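PDB 2EG4: probable thiosulfate sulfurtransferase, which probably catalyses sulfur transfer from thiosulfate to an acceptor such as cyanide, and binds a zinc ion. Local coordinates for residues A[79-84]-A[213-218]; A[134-139]-A[188-193]; A[152-157]-A[220-225]. All coordinates share one frame; numbering follows the deposited sequence.

Overall arrangement
Contact 1 joins the two rhodanese-like domains, whereas contacts 2 and 3 both lie within the second and share its zinc site. Contact 2 supplies His192 and contact 3 Cys152; Cys151 and His219 complete the four ligands. The centres of contacts 2 and 3 are about 13 Å apart, and Arg138 NH2 reaches Gly156 O across 2.8 Å, probably as a hydrogen bond. Contact 1, about 12 Å from contact 2 between centres, adjoins the sulfate-binding loop: Met218 N lies 2.8 Å from Cys191 O, a probable hydrogen bond. The side chain of Leu215 lies about 13 Å from the zinc ion. Helix 217-223 serves both contact 1 and contact 3.

Contact 1. Residues A[79-84]-A[213-218]; sequences AFFLGL and NYLGSM
Phe80 and Phe81, on helix 73-84 of the first rhodanese-like domain, pack against Asn213 and Leu215 of the second, forming a buried interdomain contact with no hydrogen bond between the segments. The aromatic part centres on Phe80. Its CG, anti to the backbone N (chi1 -177°), directs the ring toward Asn213, whose CB reaches Phe80 CZ at 3.5 Å. The tip of the Asn213 amide hangs over the middle of one ring face, the two planes standing 80° apart, while Phe201 meets the same ring edge-to-face.

The apolar packing gathers round one methyl, Leu215 CD2. It lies 3.7 Å from Phe81 CE1, where the two side chains cross at about a right angle. It also sits near the plane of the Phe80 ring, 4.2 Å from Phe80 CE2, and 4.3 Å from Leu84 CD2. An alanine in place of Phe80 would probably open a gap between helix 73-84 and the end of strand 210-213, depriving the Asn213 amide of the face beneath it.

The chain leaves strand 210-213 through an inverse gamma turn centred on Tyr214, bringing Leu215 to the helix. Ser217 OG ties that turn forward, donating to Tyr214 O at 2.7 Å with a C=O...OG angle of 175°.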
# COMPACT_ATOMS: atom_id res chain seq x y z
N ALA A 79 -2.26 -0.64 4.80
CA ALA A 79 -2.02 0.66 5.41
C ALA A 79 -2.17 1.77 4.38
O ALA A 79 -2.65 2.87 4.70
CB ALA A 79 -0.62 0.72 6.05
N PHE A 80 -1.77 1.47 3.16
CA PHE A 80 -1.87 2.45 2.08
C PHE A 80 -3.33 2.81 1.85
O PHE A 80 -3.66 3.99 1.72
CB PHE A 80 -1.26 1.92 0.79
CG PHE A 80 -1.30 2.93 -0.32
CD1 PHE A 80 -0.47 4.06 -0.27
CD2 PHE A 80 -2.22 2.81 -1.35
CE1 PHE A 80 -0.57 5.05 -1.24
CE2 PHE A 80 -2.33 3.81 -2.33
CZ PHE A 80 -1.51 4.93 -2.27
N PHE A 81 -4.21 1.83 1.80
CA PHE A 81 -5.63 2.14 1.61
C PHE A 81 -6.18 2.96 2.78
O PHE A 81 -6.93 3.92 2.57
CB PHE A 81 -6.46 0.85 1.49
CG PHE A 81 -6.48 0.26 0.12
CD1 PHE A 81 -7.18 0.88 -0.91
CD2 PHE A 81 -5.84 -0.94 -0.14
CE1 PHE A 81 -7.25 0.31 -2.18
CE2 PHE A 81 -5.90 -1.54 -1.41
CZ PHE A 81 -6.61 -0.91 -2.44
N LEU A 82 -5.86 2.57 4.02
CA LEU A 82 -6.41 3.32 5.15
C LEU A 82 -5.91 4.77 5.16
O LEU A 82 -6.69 5.69 5.42
CB LEU A 82 -6.09 2.59 6.47
CG LEU A 82 -7.18 1.60 6.95
CD1 LEU A 82 -7.65 0.73 5.81
CD2 LEU A 82 -6.67 0.75 8.12
N GLY A 83 -4.63 4.97 4.86
CA GLY A 83 -4.07 6.31 4.83
C GLY A 83 -4.65 7.11 3.65
O GLY A 83 -4.88 8.31 3.73
N LEU A 84 -4.87 6.41 2.55
CA LEU A 84 -5.44 7.03 1.35
C LEU A 84 -6.87 7.53 1.62
O LEU A 84 -7.35 8.47 0.97
CB LEU A 84 -5.43 6.01 0.21
CG LEU A 84 -6.07 6.45 -1.13
CD1 LEU A 84 -5.30 7.63 -1.73
CD2 LEU A 84 -6.05 5.27 -2.08
N ASN A 213 2.12 6.42 -4.87
CA ASN A 213 1.89 5.03 -5.29
C ASN A 213 0.90 4.88 -6.43
O ASN A 213 -0.24 5.32 -6.32
CB ASN A 213 1.38 4.26 -4.05
CG ASN A 213 1.38 2.73 -4.22
OD1 ASN A 213 0.70 2.00 -3.47
ND2 ASN A 213 2.16 2.24 -5.14
N TYR A 214 1.34 4.25 -7.52
CA TYR A 214 0.48 4.00 -8.68
C TYR A 214 -0.26 2.72 -8.33
O TYR A 214 0.15 1.62 -8.69
CB TYR A 214 1.30 3.79 -9.96
CG TYR A 214 0.44 3.41 -11.16
CD1 TYR A 214 -0.91 3.72 -11.21
CD2 TYR A 214 0.99 2.70 -12.23
CE1 TYR A 214 -1.71 3.32 -12.29
CE2 TYR A 214 0.21 2.31 -13.31
CZ TYR A 214 -1.14 2.62 -13.32
OH TYR A 214 -1.92 2.19 -14.37
N LEU A 215 -1.38 2.90 -7.62
CA LEU A 215 -2.17 1.77 -7.16
C LEU A 215 -2.66 0.85 -8.27
O LEU A 215 -2.61 -0.37 -8.11
CB LEU A 215 -3.33 2.31 -6.31
CG LEU A 215 -4.18 1.28 -5.59
CD1 LEU A 215 -3.32 0.37 -4.71
CD2 LEU A 215 -5.22 2.02 -4.78
N GLY A 216 -3.10 1.40 -9.40
CA GLY A 216 -3.55 0.55 -10.50
C GLY A 216 -2.43 -0.35 -10.97
O GLY A 216 -2.62 -1.55 -11.33
N SER A 217 -1.24 0.24 -10.99
CA SER A 217 -0.02 -0.45 -11.38
C SER A 217 -0.09 -1.14 -12.74
O SER A 217 -0.93 -0.80 -13.58
CB SER A 217 0.41 -1.46 -10.31
OG SER A 217 1.19 -0.83 -9.31
N MET A 218 0.81 -2.10 -12.96
CA MET A 218 0.89 -2.81 -14.25
C MET A 218 -0.39 -3.55 -14.68
O MET A 218 -0.70 -3.63 -15.87
CB MET A 218 2.08 -3.78 -14.22
CG MET A 218 2.82 -3.91 -15.54
SD MET A 218 3.53 -2.33 -16.17
CE MET A 218 3.43 -2.69 -17.91

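Contact 2. Residues A[134-139]-A[188-193]; sequences LLDVRS and GVYCHS. With ZN (zinc ion), chain C; SO4 (sulfate ion), chain D.
Leu134 to Asp136 and Gly188 to Tyr190 pair as neighbouring parallel strands in the middle of the second rhodanese-like domain's four-stranded sheet; the second strand runs on into the loop that holds a sulfate and a zinc ligand. Leu135 N bonds to Gly188 O, Tyr190 N to Leu135 O, and Val137 N to Tyr190 O at 3.0 Å.

In Tyr190, chi1 79° holds CG on the side of Asp136, and the ring lies over the Asp136 backbone: Asp136 CA is 4.1 Å from the ring centroid, a CH-pi contact. Tyr190 OH bonds to Ile158 N and Ser161 OG. Arg138 forms a bidentate salt bridge with the Asp136 carboxylate through both syn lone pairs, NE to OD1 at 2.9 Å and NH2 to OD2 at 2.8 Å. Arg138 N also donates to Asp136 OD1, closing an Asx turn, so three bonds fix the carboxylate. Arg138 CG then rests on Cys191 CB at 3.6 Å.

Cys191 opens a Cys-to-Arg196 loop consistent with the rhodanese active-site loop. There His192 N and Ser193 N bond to the sulfate, probably from the crystallisation liquor, as do Ala195 N and Arg196 NH2, while His192 NE2 binds the zinc at 2.1 Å.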
# COMPACT_ATOMS: atom_id res chain seq x y z
N LEU A 134 9.57 7.27 -12.37
CA LEU A 134 8.77 6.15 -11.95
C LEU A 134 9.68 4.99 -11.67
O LEU A 134 10.42 4.56 -12.55
CB LEU A 134 7.83 5.70 -13.07
CG LEU A 134 6.38 6.12 -13.11
CD1 LEU A 134 5.71 5.35 -14.23
CD2 LEU A 134 5.71 5.80 -11.76
N LEU A 135 9.60 4.48 -10.45
CA LEU A 135 10.39 3.31 -10.08
C LEU A 135 9.50 2.08 -10.09
O LEU A 135 8.45 2.05 -9.42
CB LEU A 135 10.99 3.48 -8.68
CG LEU A 135 11.89 4.70 -8.55
CD1 LEU A 135 12.46 4.74 -7.14
CD2 LEU A 135 13.00 4.61 -9.60
N ASP A 136 9.92 1.08 -10.86
CA ASP A 136 9.23 -0.20 -10.96
C ASP A 136 9.92 -1.04 -9.87
O ASP A 136 11.11 -1.37 -9.99
CB ASP A 136 9.51 -0.79 -12.33
CG ASP A 136 8.79 -2.09 -12.58
OD1 ASP A 136 8.51 -2.84 -11.61
OD2 ASP A 136 8.50 -2.36 -13.76
N VAL A 137 9.18 -1.39 -8.82
CA VAL A 137 9.79 -2.13 -7.72
C VAL A 137 9.70 -3.64 -7.82
O VAL A 137 9.98 -4.36 -6.86
CB VAL A 137 9.26 -1.63 -6.34
CG1 VAL A 137 9.48 -0.12 -6.22
CG2 VAL A 137 7.78 -1.97 -6.17
N ARG A 138 9.35 -4.13 -9.00
CA ARG A 138 9.27 -5.57 -9.22
C ARG A 138 10.67 -6.14 -9.45
O ARG A 138 11.67 -5.41 -9.40
CB ARG A 138 8.40 -5.85 -10.43
CG ARG A 138 6.95 -5.36 -10.25
CD ARG A 138 6.12 -5.64 -11.47
NE ARG A 138 6.69 -4.92 -12.61
CZ ARG A 138 6.46 -5.20 -13.89
NH1 ARG A 138 5.66 -6.20 -14.24
NH2 ARG A 138 7.09 -4.50 -14.82
N SER A 139 10.75 -7.44 -9.69
CA SER A 139 12.04 -8.06 -9.92
C SER A 139 12.55 -7.69 -11.30
O SER A 139 11.77 -7.26 -12.15
CB SER A 139 11.91 -9.58 -9.84
OG SER A 139 11.07 -10.07 -10.87
N GLY A 188 7.62 8.27 -8.13
CA GLY A 188 6.43 7.45 -8.26
C GLY A 188 6.90 6.02 -8.16
O GLY A 188 8.04 5.70 -8.51
N VAL A 189 6.06 5.15 -7.61
CA VAL A 189 6.42 3.75 -7.50
C VAL A 189 5.27 2.89 -7.96
O VAL A 189 4.11 3.25 -7.76
CB VAL A 189 6.78 3.35 -6.04
CG1 VAL A 189 8.14 3.94 -5.65
CG2 VAL A 189 5.73 3.85 -5.08
N TYR A 190 5.57 1.77 -8.60
CA TYR A 190 4.51 0.88 -9.05
C TYR A 190 4.99 -0.56 -9.14
O TYR A 190 6.19 -0.84 -9.03
CB TYR A 190 3.98 1.33 -10.42
CG TYR A 190 4.85 0.92 -11.59
CD1 TYR A 190 4.66 -0.31 -12.22
CD2 TYR A 190 5.84 1.76 -12.08
CE1 TYR A 190 5.42 -0.69 -13.32
CE2 TYR A 190 6.63 1.39 -13.19
CZ TYR A 190 6.40 0.17 -13.80
OH TYR A 190 7.13 -0.24 -14.90
N CYS A 191 4.04 -1.48 -9.30
CA CYS A 191 4.36 -2.90 -9.46
C CYS A 191 3.18 -3.57 -10.16
O CYS A 191 2.73 -3.04 -11.17
CB CYS A 191 4.68 -3.55 -8.12
SG CYS A 191 3.46 -3.31 -6.83
N HIS A 192 2.67 -4.71 -9.66
CA HIS A 192 1.55 -5.36 -10.32
C HIS A 192 0.21 -4.77 -9.90
O HIS A 192 -0.60 -4.38 -10.73
CB HIS A 192 1.53 -6.86 -10.05
CG HIS A 192 0.38 -7.57 -10.69
ND1 HIS A 192 -0.54 -8.31 -9.96
CD2 HIS A 192 -0.05 -7.61 -11.98
CE1 HIS A 192 -1.47 -8.77 -10.77
NE2 HIS A 192 -1.20 -8.36 -12.00
N SER A 193 -0.04 -4.69 -8.59
CA SER A 193 -1.29 -4.12 -8.16
C SER A 193 -1.09 -3.20 -6.97
O SER A 193 -1.97 -3.04 -6.13
CB SER A 193 -2.34 -5.20 -7.83
OG SER A 193 -1.93 -6.04 -6.76
ZN ZN C . -2.45 -8.83 -13.61
S SO4 D . 2.47 -6.63 -6.36
O1 SO4 D . 2.00 -8.05 -6.41
O2 SO4 D . 3.32 -6.35 -7.56
O3 SO4 D . 1.29 -5.70 -6.35
O4 SO4 D . 3.28 -6.41 -5.11

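Contact 3. Residues A[152-157]-A[220-225]; sequences CPRGGR and EWLQEG. With ZN (zinc ion), chain C; SO4 (sulfate ion), chain E.
Leu222, on helix 217-223, pushes its side chain into the bend formed by Cys152, Pro153 and Arg154; CD1 faces Cys152, Pro153 CD and Arg154 O, and CD2 the Arg154 guanidinium. CD1 meets the metal-binding cysteine, 3.8 Å from Cys152 CB, and lies 3.6 Å from Arg154 O. CD2 sits over one face of the Arg154 guanidinium, 3.5 Å from Arg154 NH1, so a methyl rests on the flat cation. Closer to the backbone, Leu222 CB lies 3.9 Å from Pro153 CD, the proline ring and the leucine running antiparallel alongside each other. No hydrogen bond joins the segments; the contact is van der Waals packing, part of it against a guanidinium.

The next shell explains these positions. Arg154 has its CG between the backbone N and carbonyl carbon (chi1 52°), and the extended chain beyond it carries NE outward; the guanidinium at its end turns a face to CD2. Cys152 SG binds the zinc at 2.3 Å, joined by Cys151, His192 and His219. Because His219 lies three residues before Leu222 on the same helix, the metal and the leucine tie the 152-157 loop to that helix at two neighbouring points. Gly156 adopts backbone angles that call for glycine.

Farther along, the CB of Arg157 points away from the helix. Its NE donates to O4 of a second sulfate, probably from the crystallisation liquor, at 2.9 Å, and its NH2 donates to O1, while Phe143 of helix 140-143 makes a cation-pi contact with it. The helix itself ends in a Schellman motif at Gly225. The contact thus joins the zinc-binding loop between helix 140-143 and strand 162-163 to helix 217-223, whose Trp221 packs on Ala129 of helix 125-129.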
# COMPACT_ATOMS: atom_id res chain seq x y z
N CYS A 152 -2.56 -11.17 -16.31
CA CYS A 152 -2.17 -10.12 -17.27
C CYS A 152 -1.88 -10.68 -18.68
O CYS A 152 -1.57 -11.86 -18.83
CB CYS A 152 -0.95 -9.34 -16.76
SG CYS A 152 -1.30 -8.04 -15.49
N PRO A 153 -1.98 -9.84 -19.73
CA PRO A 153 -1.74 -10.25 -21.13
C PRO A 153 -0.32 -10.65 -21.51
O PRO A 153 -0.14 -11.56 -22.32
CB PRO A 153 -2.19 -9.03 -21.93
CG PRO A 153 -3.18 -8.38 -21.06
CD PRO A 153 -2.59 -8.50 -19.68
N ARG A 154 0.67 -9.98 -20.95
CA ARG A 154 2.07 -10.26 -21.31
C ARG A 154 3.04 -9.60 -20.35
O ARG A 154 2.62 -8.92 -19.40
CB ARG A 154 2.33 -9.73 -22.72
CG ARG A 154 1.92 -8.29 -22.87
CD ARG A 154 2.05 -7.80 -24.30
NE ARG A 154 1.51 -6.45 -24.46
CZ ARG A 154 1.90 -5.41 -23.73
NH1 ARG A 154 2.84 -5.57 -22.80
NH2 ARG A 154 1.37 -4.21 -23.93
N GLY A 155 4.33 -9.82 -20.58
CA GLY A 155 5.34 -9.22 -19.74
C GLY A 155 5.68 -7.82 -20.22
O GLY A 155 5.62 -7.51 -21.41
N GLY A 156 6.03 -6.94 -19.29
CA GLY A 156 6.35 -5.59 -19.70
C GLY A 156 6.46 -4.63 -18.55
O GLY A 156 6.20 -5.00 -17.41
N ARG A 157 6.85 -3.41 -18.88
CA ARG A 157 7.03 -2.33 -17.92
C ARG A 157 6.54 -1.05 -18.56
O ARG A 157 6.35 -0.98 -19.78
CB ARG A 157 8.51 -2.17 -17.58
CG ARG A 157 9.36 -1.87 -18.82
CD ARG A 157 10.78 -1.43 -18.47
NE ARG A 157 11.57 -1.15 -19.67
CZ ARG A 157 12.14 -2.09 -20.42
NH1 ARG A 157 12.02 -3.37 -20.11
NH2 ARG A 157 12.85 -1.75 -21.49
N GLU A 220 -3.54 -2.60 -14.20
CA GLU A 220 -4.41 -1.62 -14.84
C GLU A 220 -3.81 -1.12 -16.14
O GLU A 220 -4.50 -1.01 -17.14
CB GLU A 220 -4.65 -0.42 -13.93
CG GLU A 220 -5.50 0.62 -14.61
CD GLU A 220 -5.60 1.89 -13.83
OE1 GLU A 220 -4.56 2.36 -13.32
OE2 GLU A 220 -6.73 2.43 -13.73
N TRP A 221 -2.51 -0.83 -16.12
CA TRP A 221 -1.83 -0.30 -17.29
C TRP A 221 -2.06 -1.19 -18.51
O TRP A 221 -2.34 -0.70 -19.60
CB TRP A 221 -0.32 -0.15 -17.00
CG TRP A 221 0.46 0.59 -18.08
CD1 TRP A 221 1.06 0.04 -19.19
CD2 TRP A 221 0.72 2.00 -18.14
NE1 TRP A 221 1.69 1.03 -19.93
CE2 TRP A 221 1.49 2.24 -19.31
CE3 TRP A 221 0.39 3.08 -17.32
CZ2 TRP A 221 1.92 3.53 -19.68
CZ3 TRP A 221 0.82 4.36 -17.67
CH2 TRP A 221 1.58 4.57 -18.84
N LEU A 222 -1.96 -2.50 -18.32
CA LEU A 222 -2.17 -3.43 -19.43
C LEU A 222 -3.65 -3.55 -19.80
O LEU A 222 -3.98 -3.63 -20.98
CB LEU A 222 -1.61 -4.81 -19.08
CG LEU A 222 -0.07 -4.88 -19.03
CD1 LEU A 222 0.37 -6.26 -18.54
CD2 LEU A 222 0.50 -4.59 -20.43
N GLN A 223 -4.54 -3.55 -18.82
CA GLN A 223 -5.97 -3.65 -19.14
C GLN A 223 -6.39 -2.47 -20.02
O GLN A 223 -7.22 -2.60 -20.91
CB GLN A 223 -6.81 -3.68 -17.86
CG GLN A 223 -6.74 -5.03 -17.14
CD GLN A 223 -7.09 -6.20 -18.06
OE1 GLN A 223 -8.11 -6.17 -18.76
NE2 GLN A 223 -6.26 -7.23 -18.06
N GLU A 224 -5.78 -1.31 -19.77
CA GLU A 224 -6.09 -0.09 -20.52
C GLU A 224 -5.48 -0.06 -21.92
O GLU A 224 -5.85 0.77 -22.74
CB GLU A 224 -5.61 1.13 -19.74
CG GLU A 224 -6.46 1.48 -18.52
CD GLU A 224 -7.82 2.02 -18.93
OE1 GLU A 224 -7.86 2.88 -19.82
OE2 GLU A 224 -8.84 1.59 -18.36
N GLY A 225 -4.54 -0.96 -22.19
CA GLY A 225 -3.92 -1.00 -23.50
C GLY A 225 -2.86 0.06 -23.75
O GLY A 225 -2.54 0.40 -24.90
ZN ZN C . -2.45 -8.83 -13.61
S SO4 E . 12.53 1.89 -21.88
O1 SO4 E . 12.51 0.89 -22.99
O2 SO4 E . 13.90 1.97 -21.28
O3 SO4 E . 12.14 3.23 -22.43
O4 SO4 E . 11.55 1.49 -20.82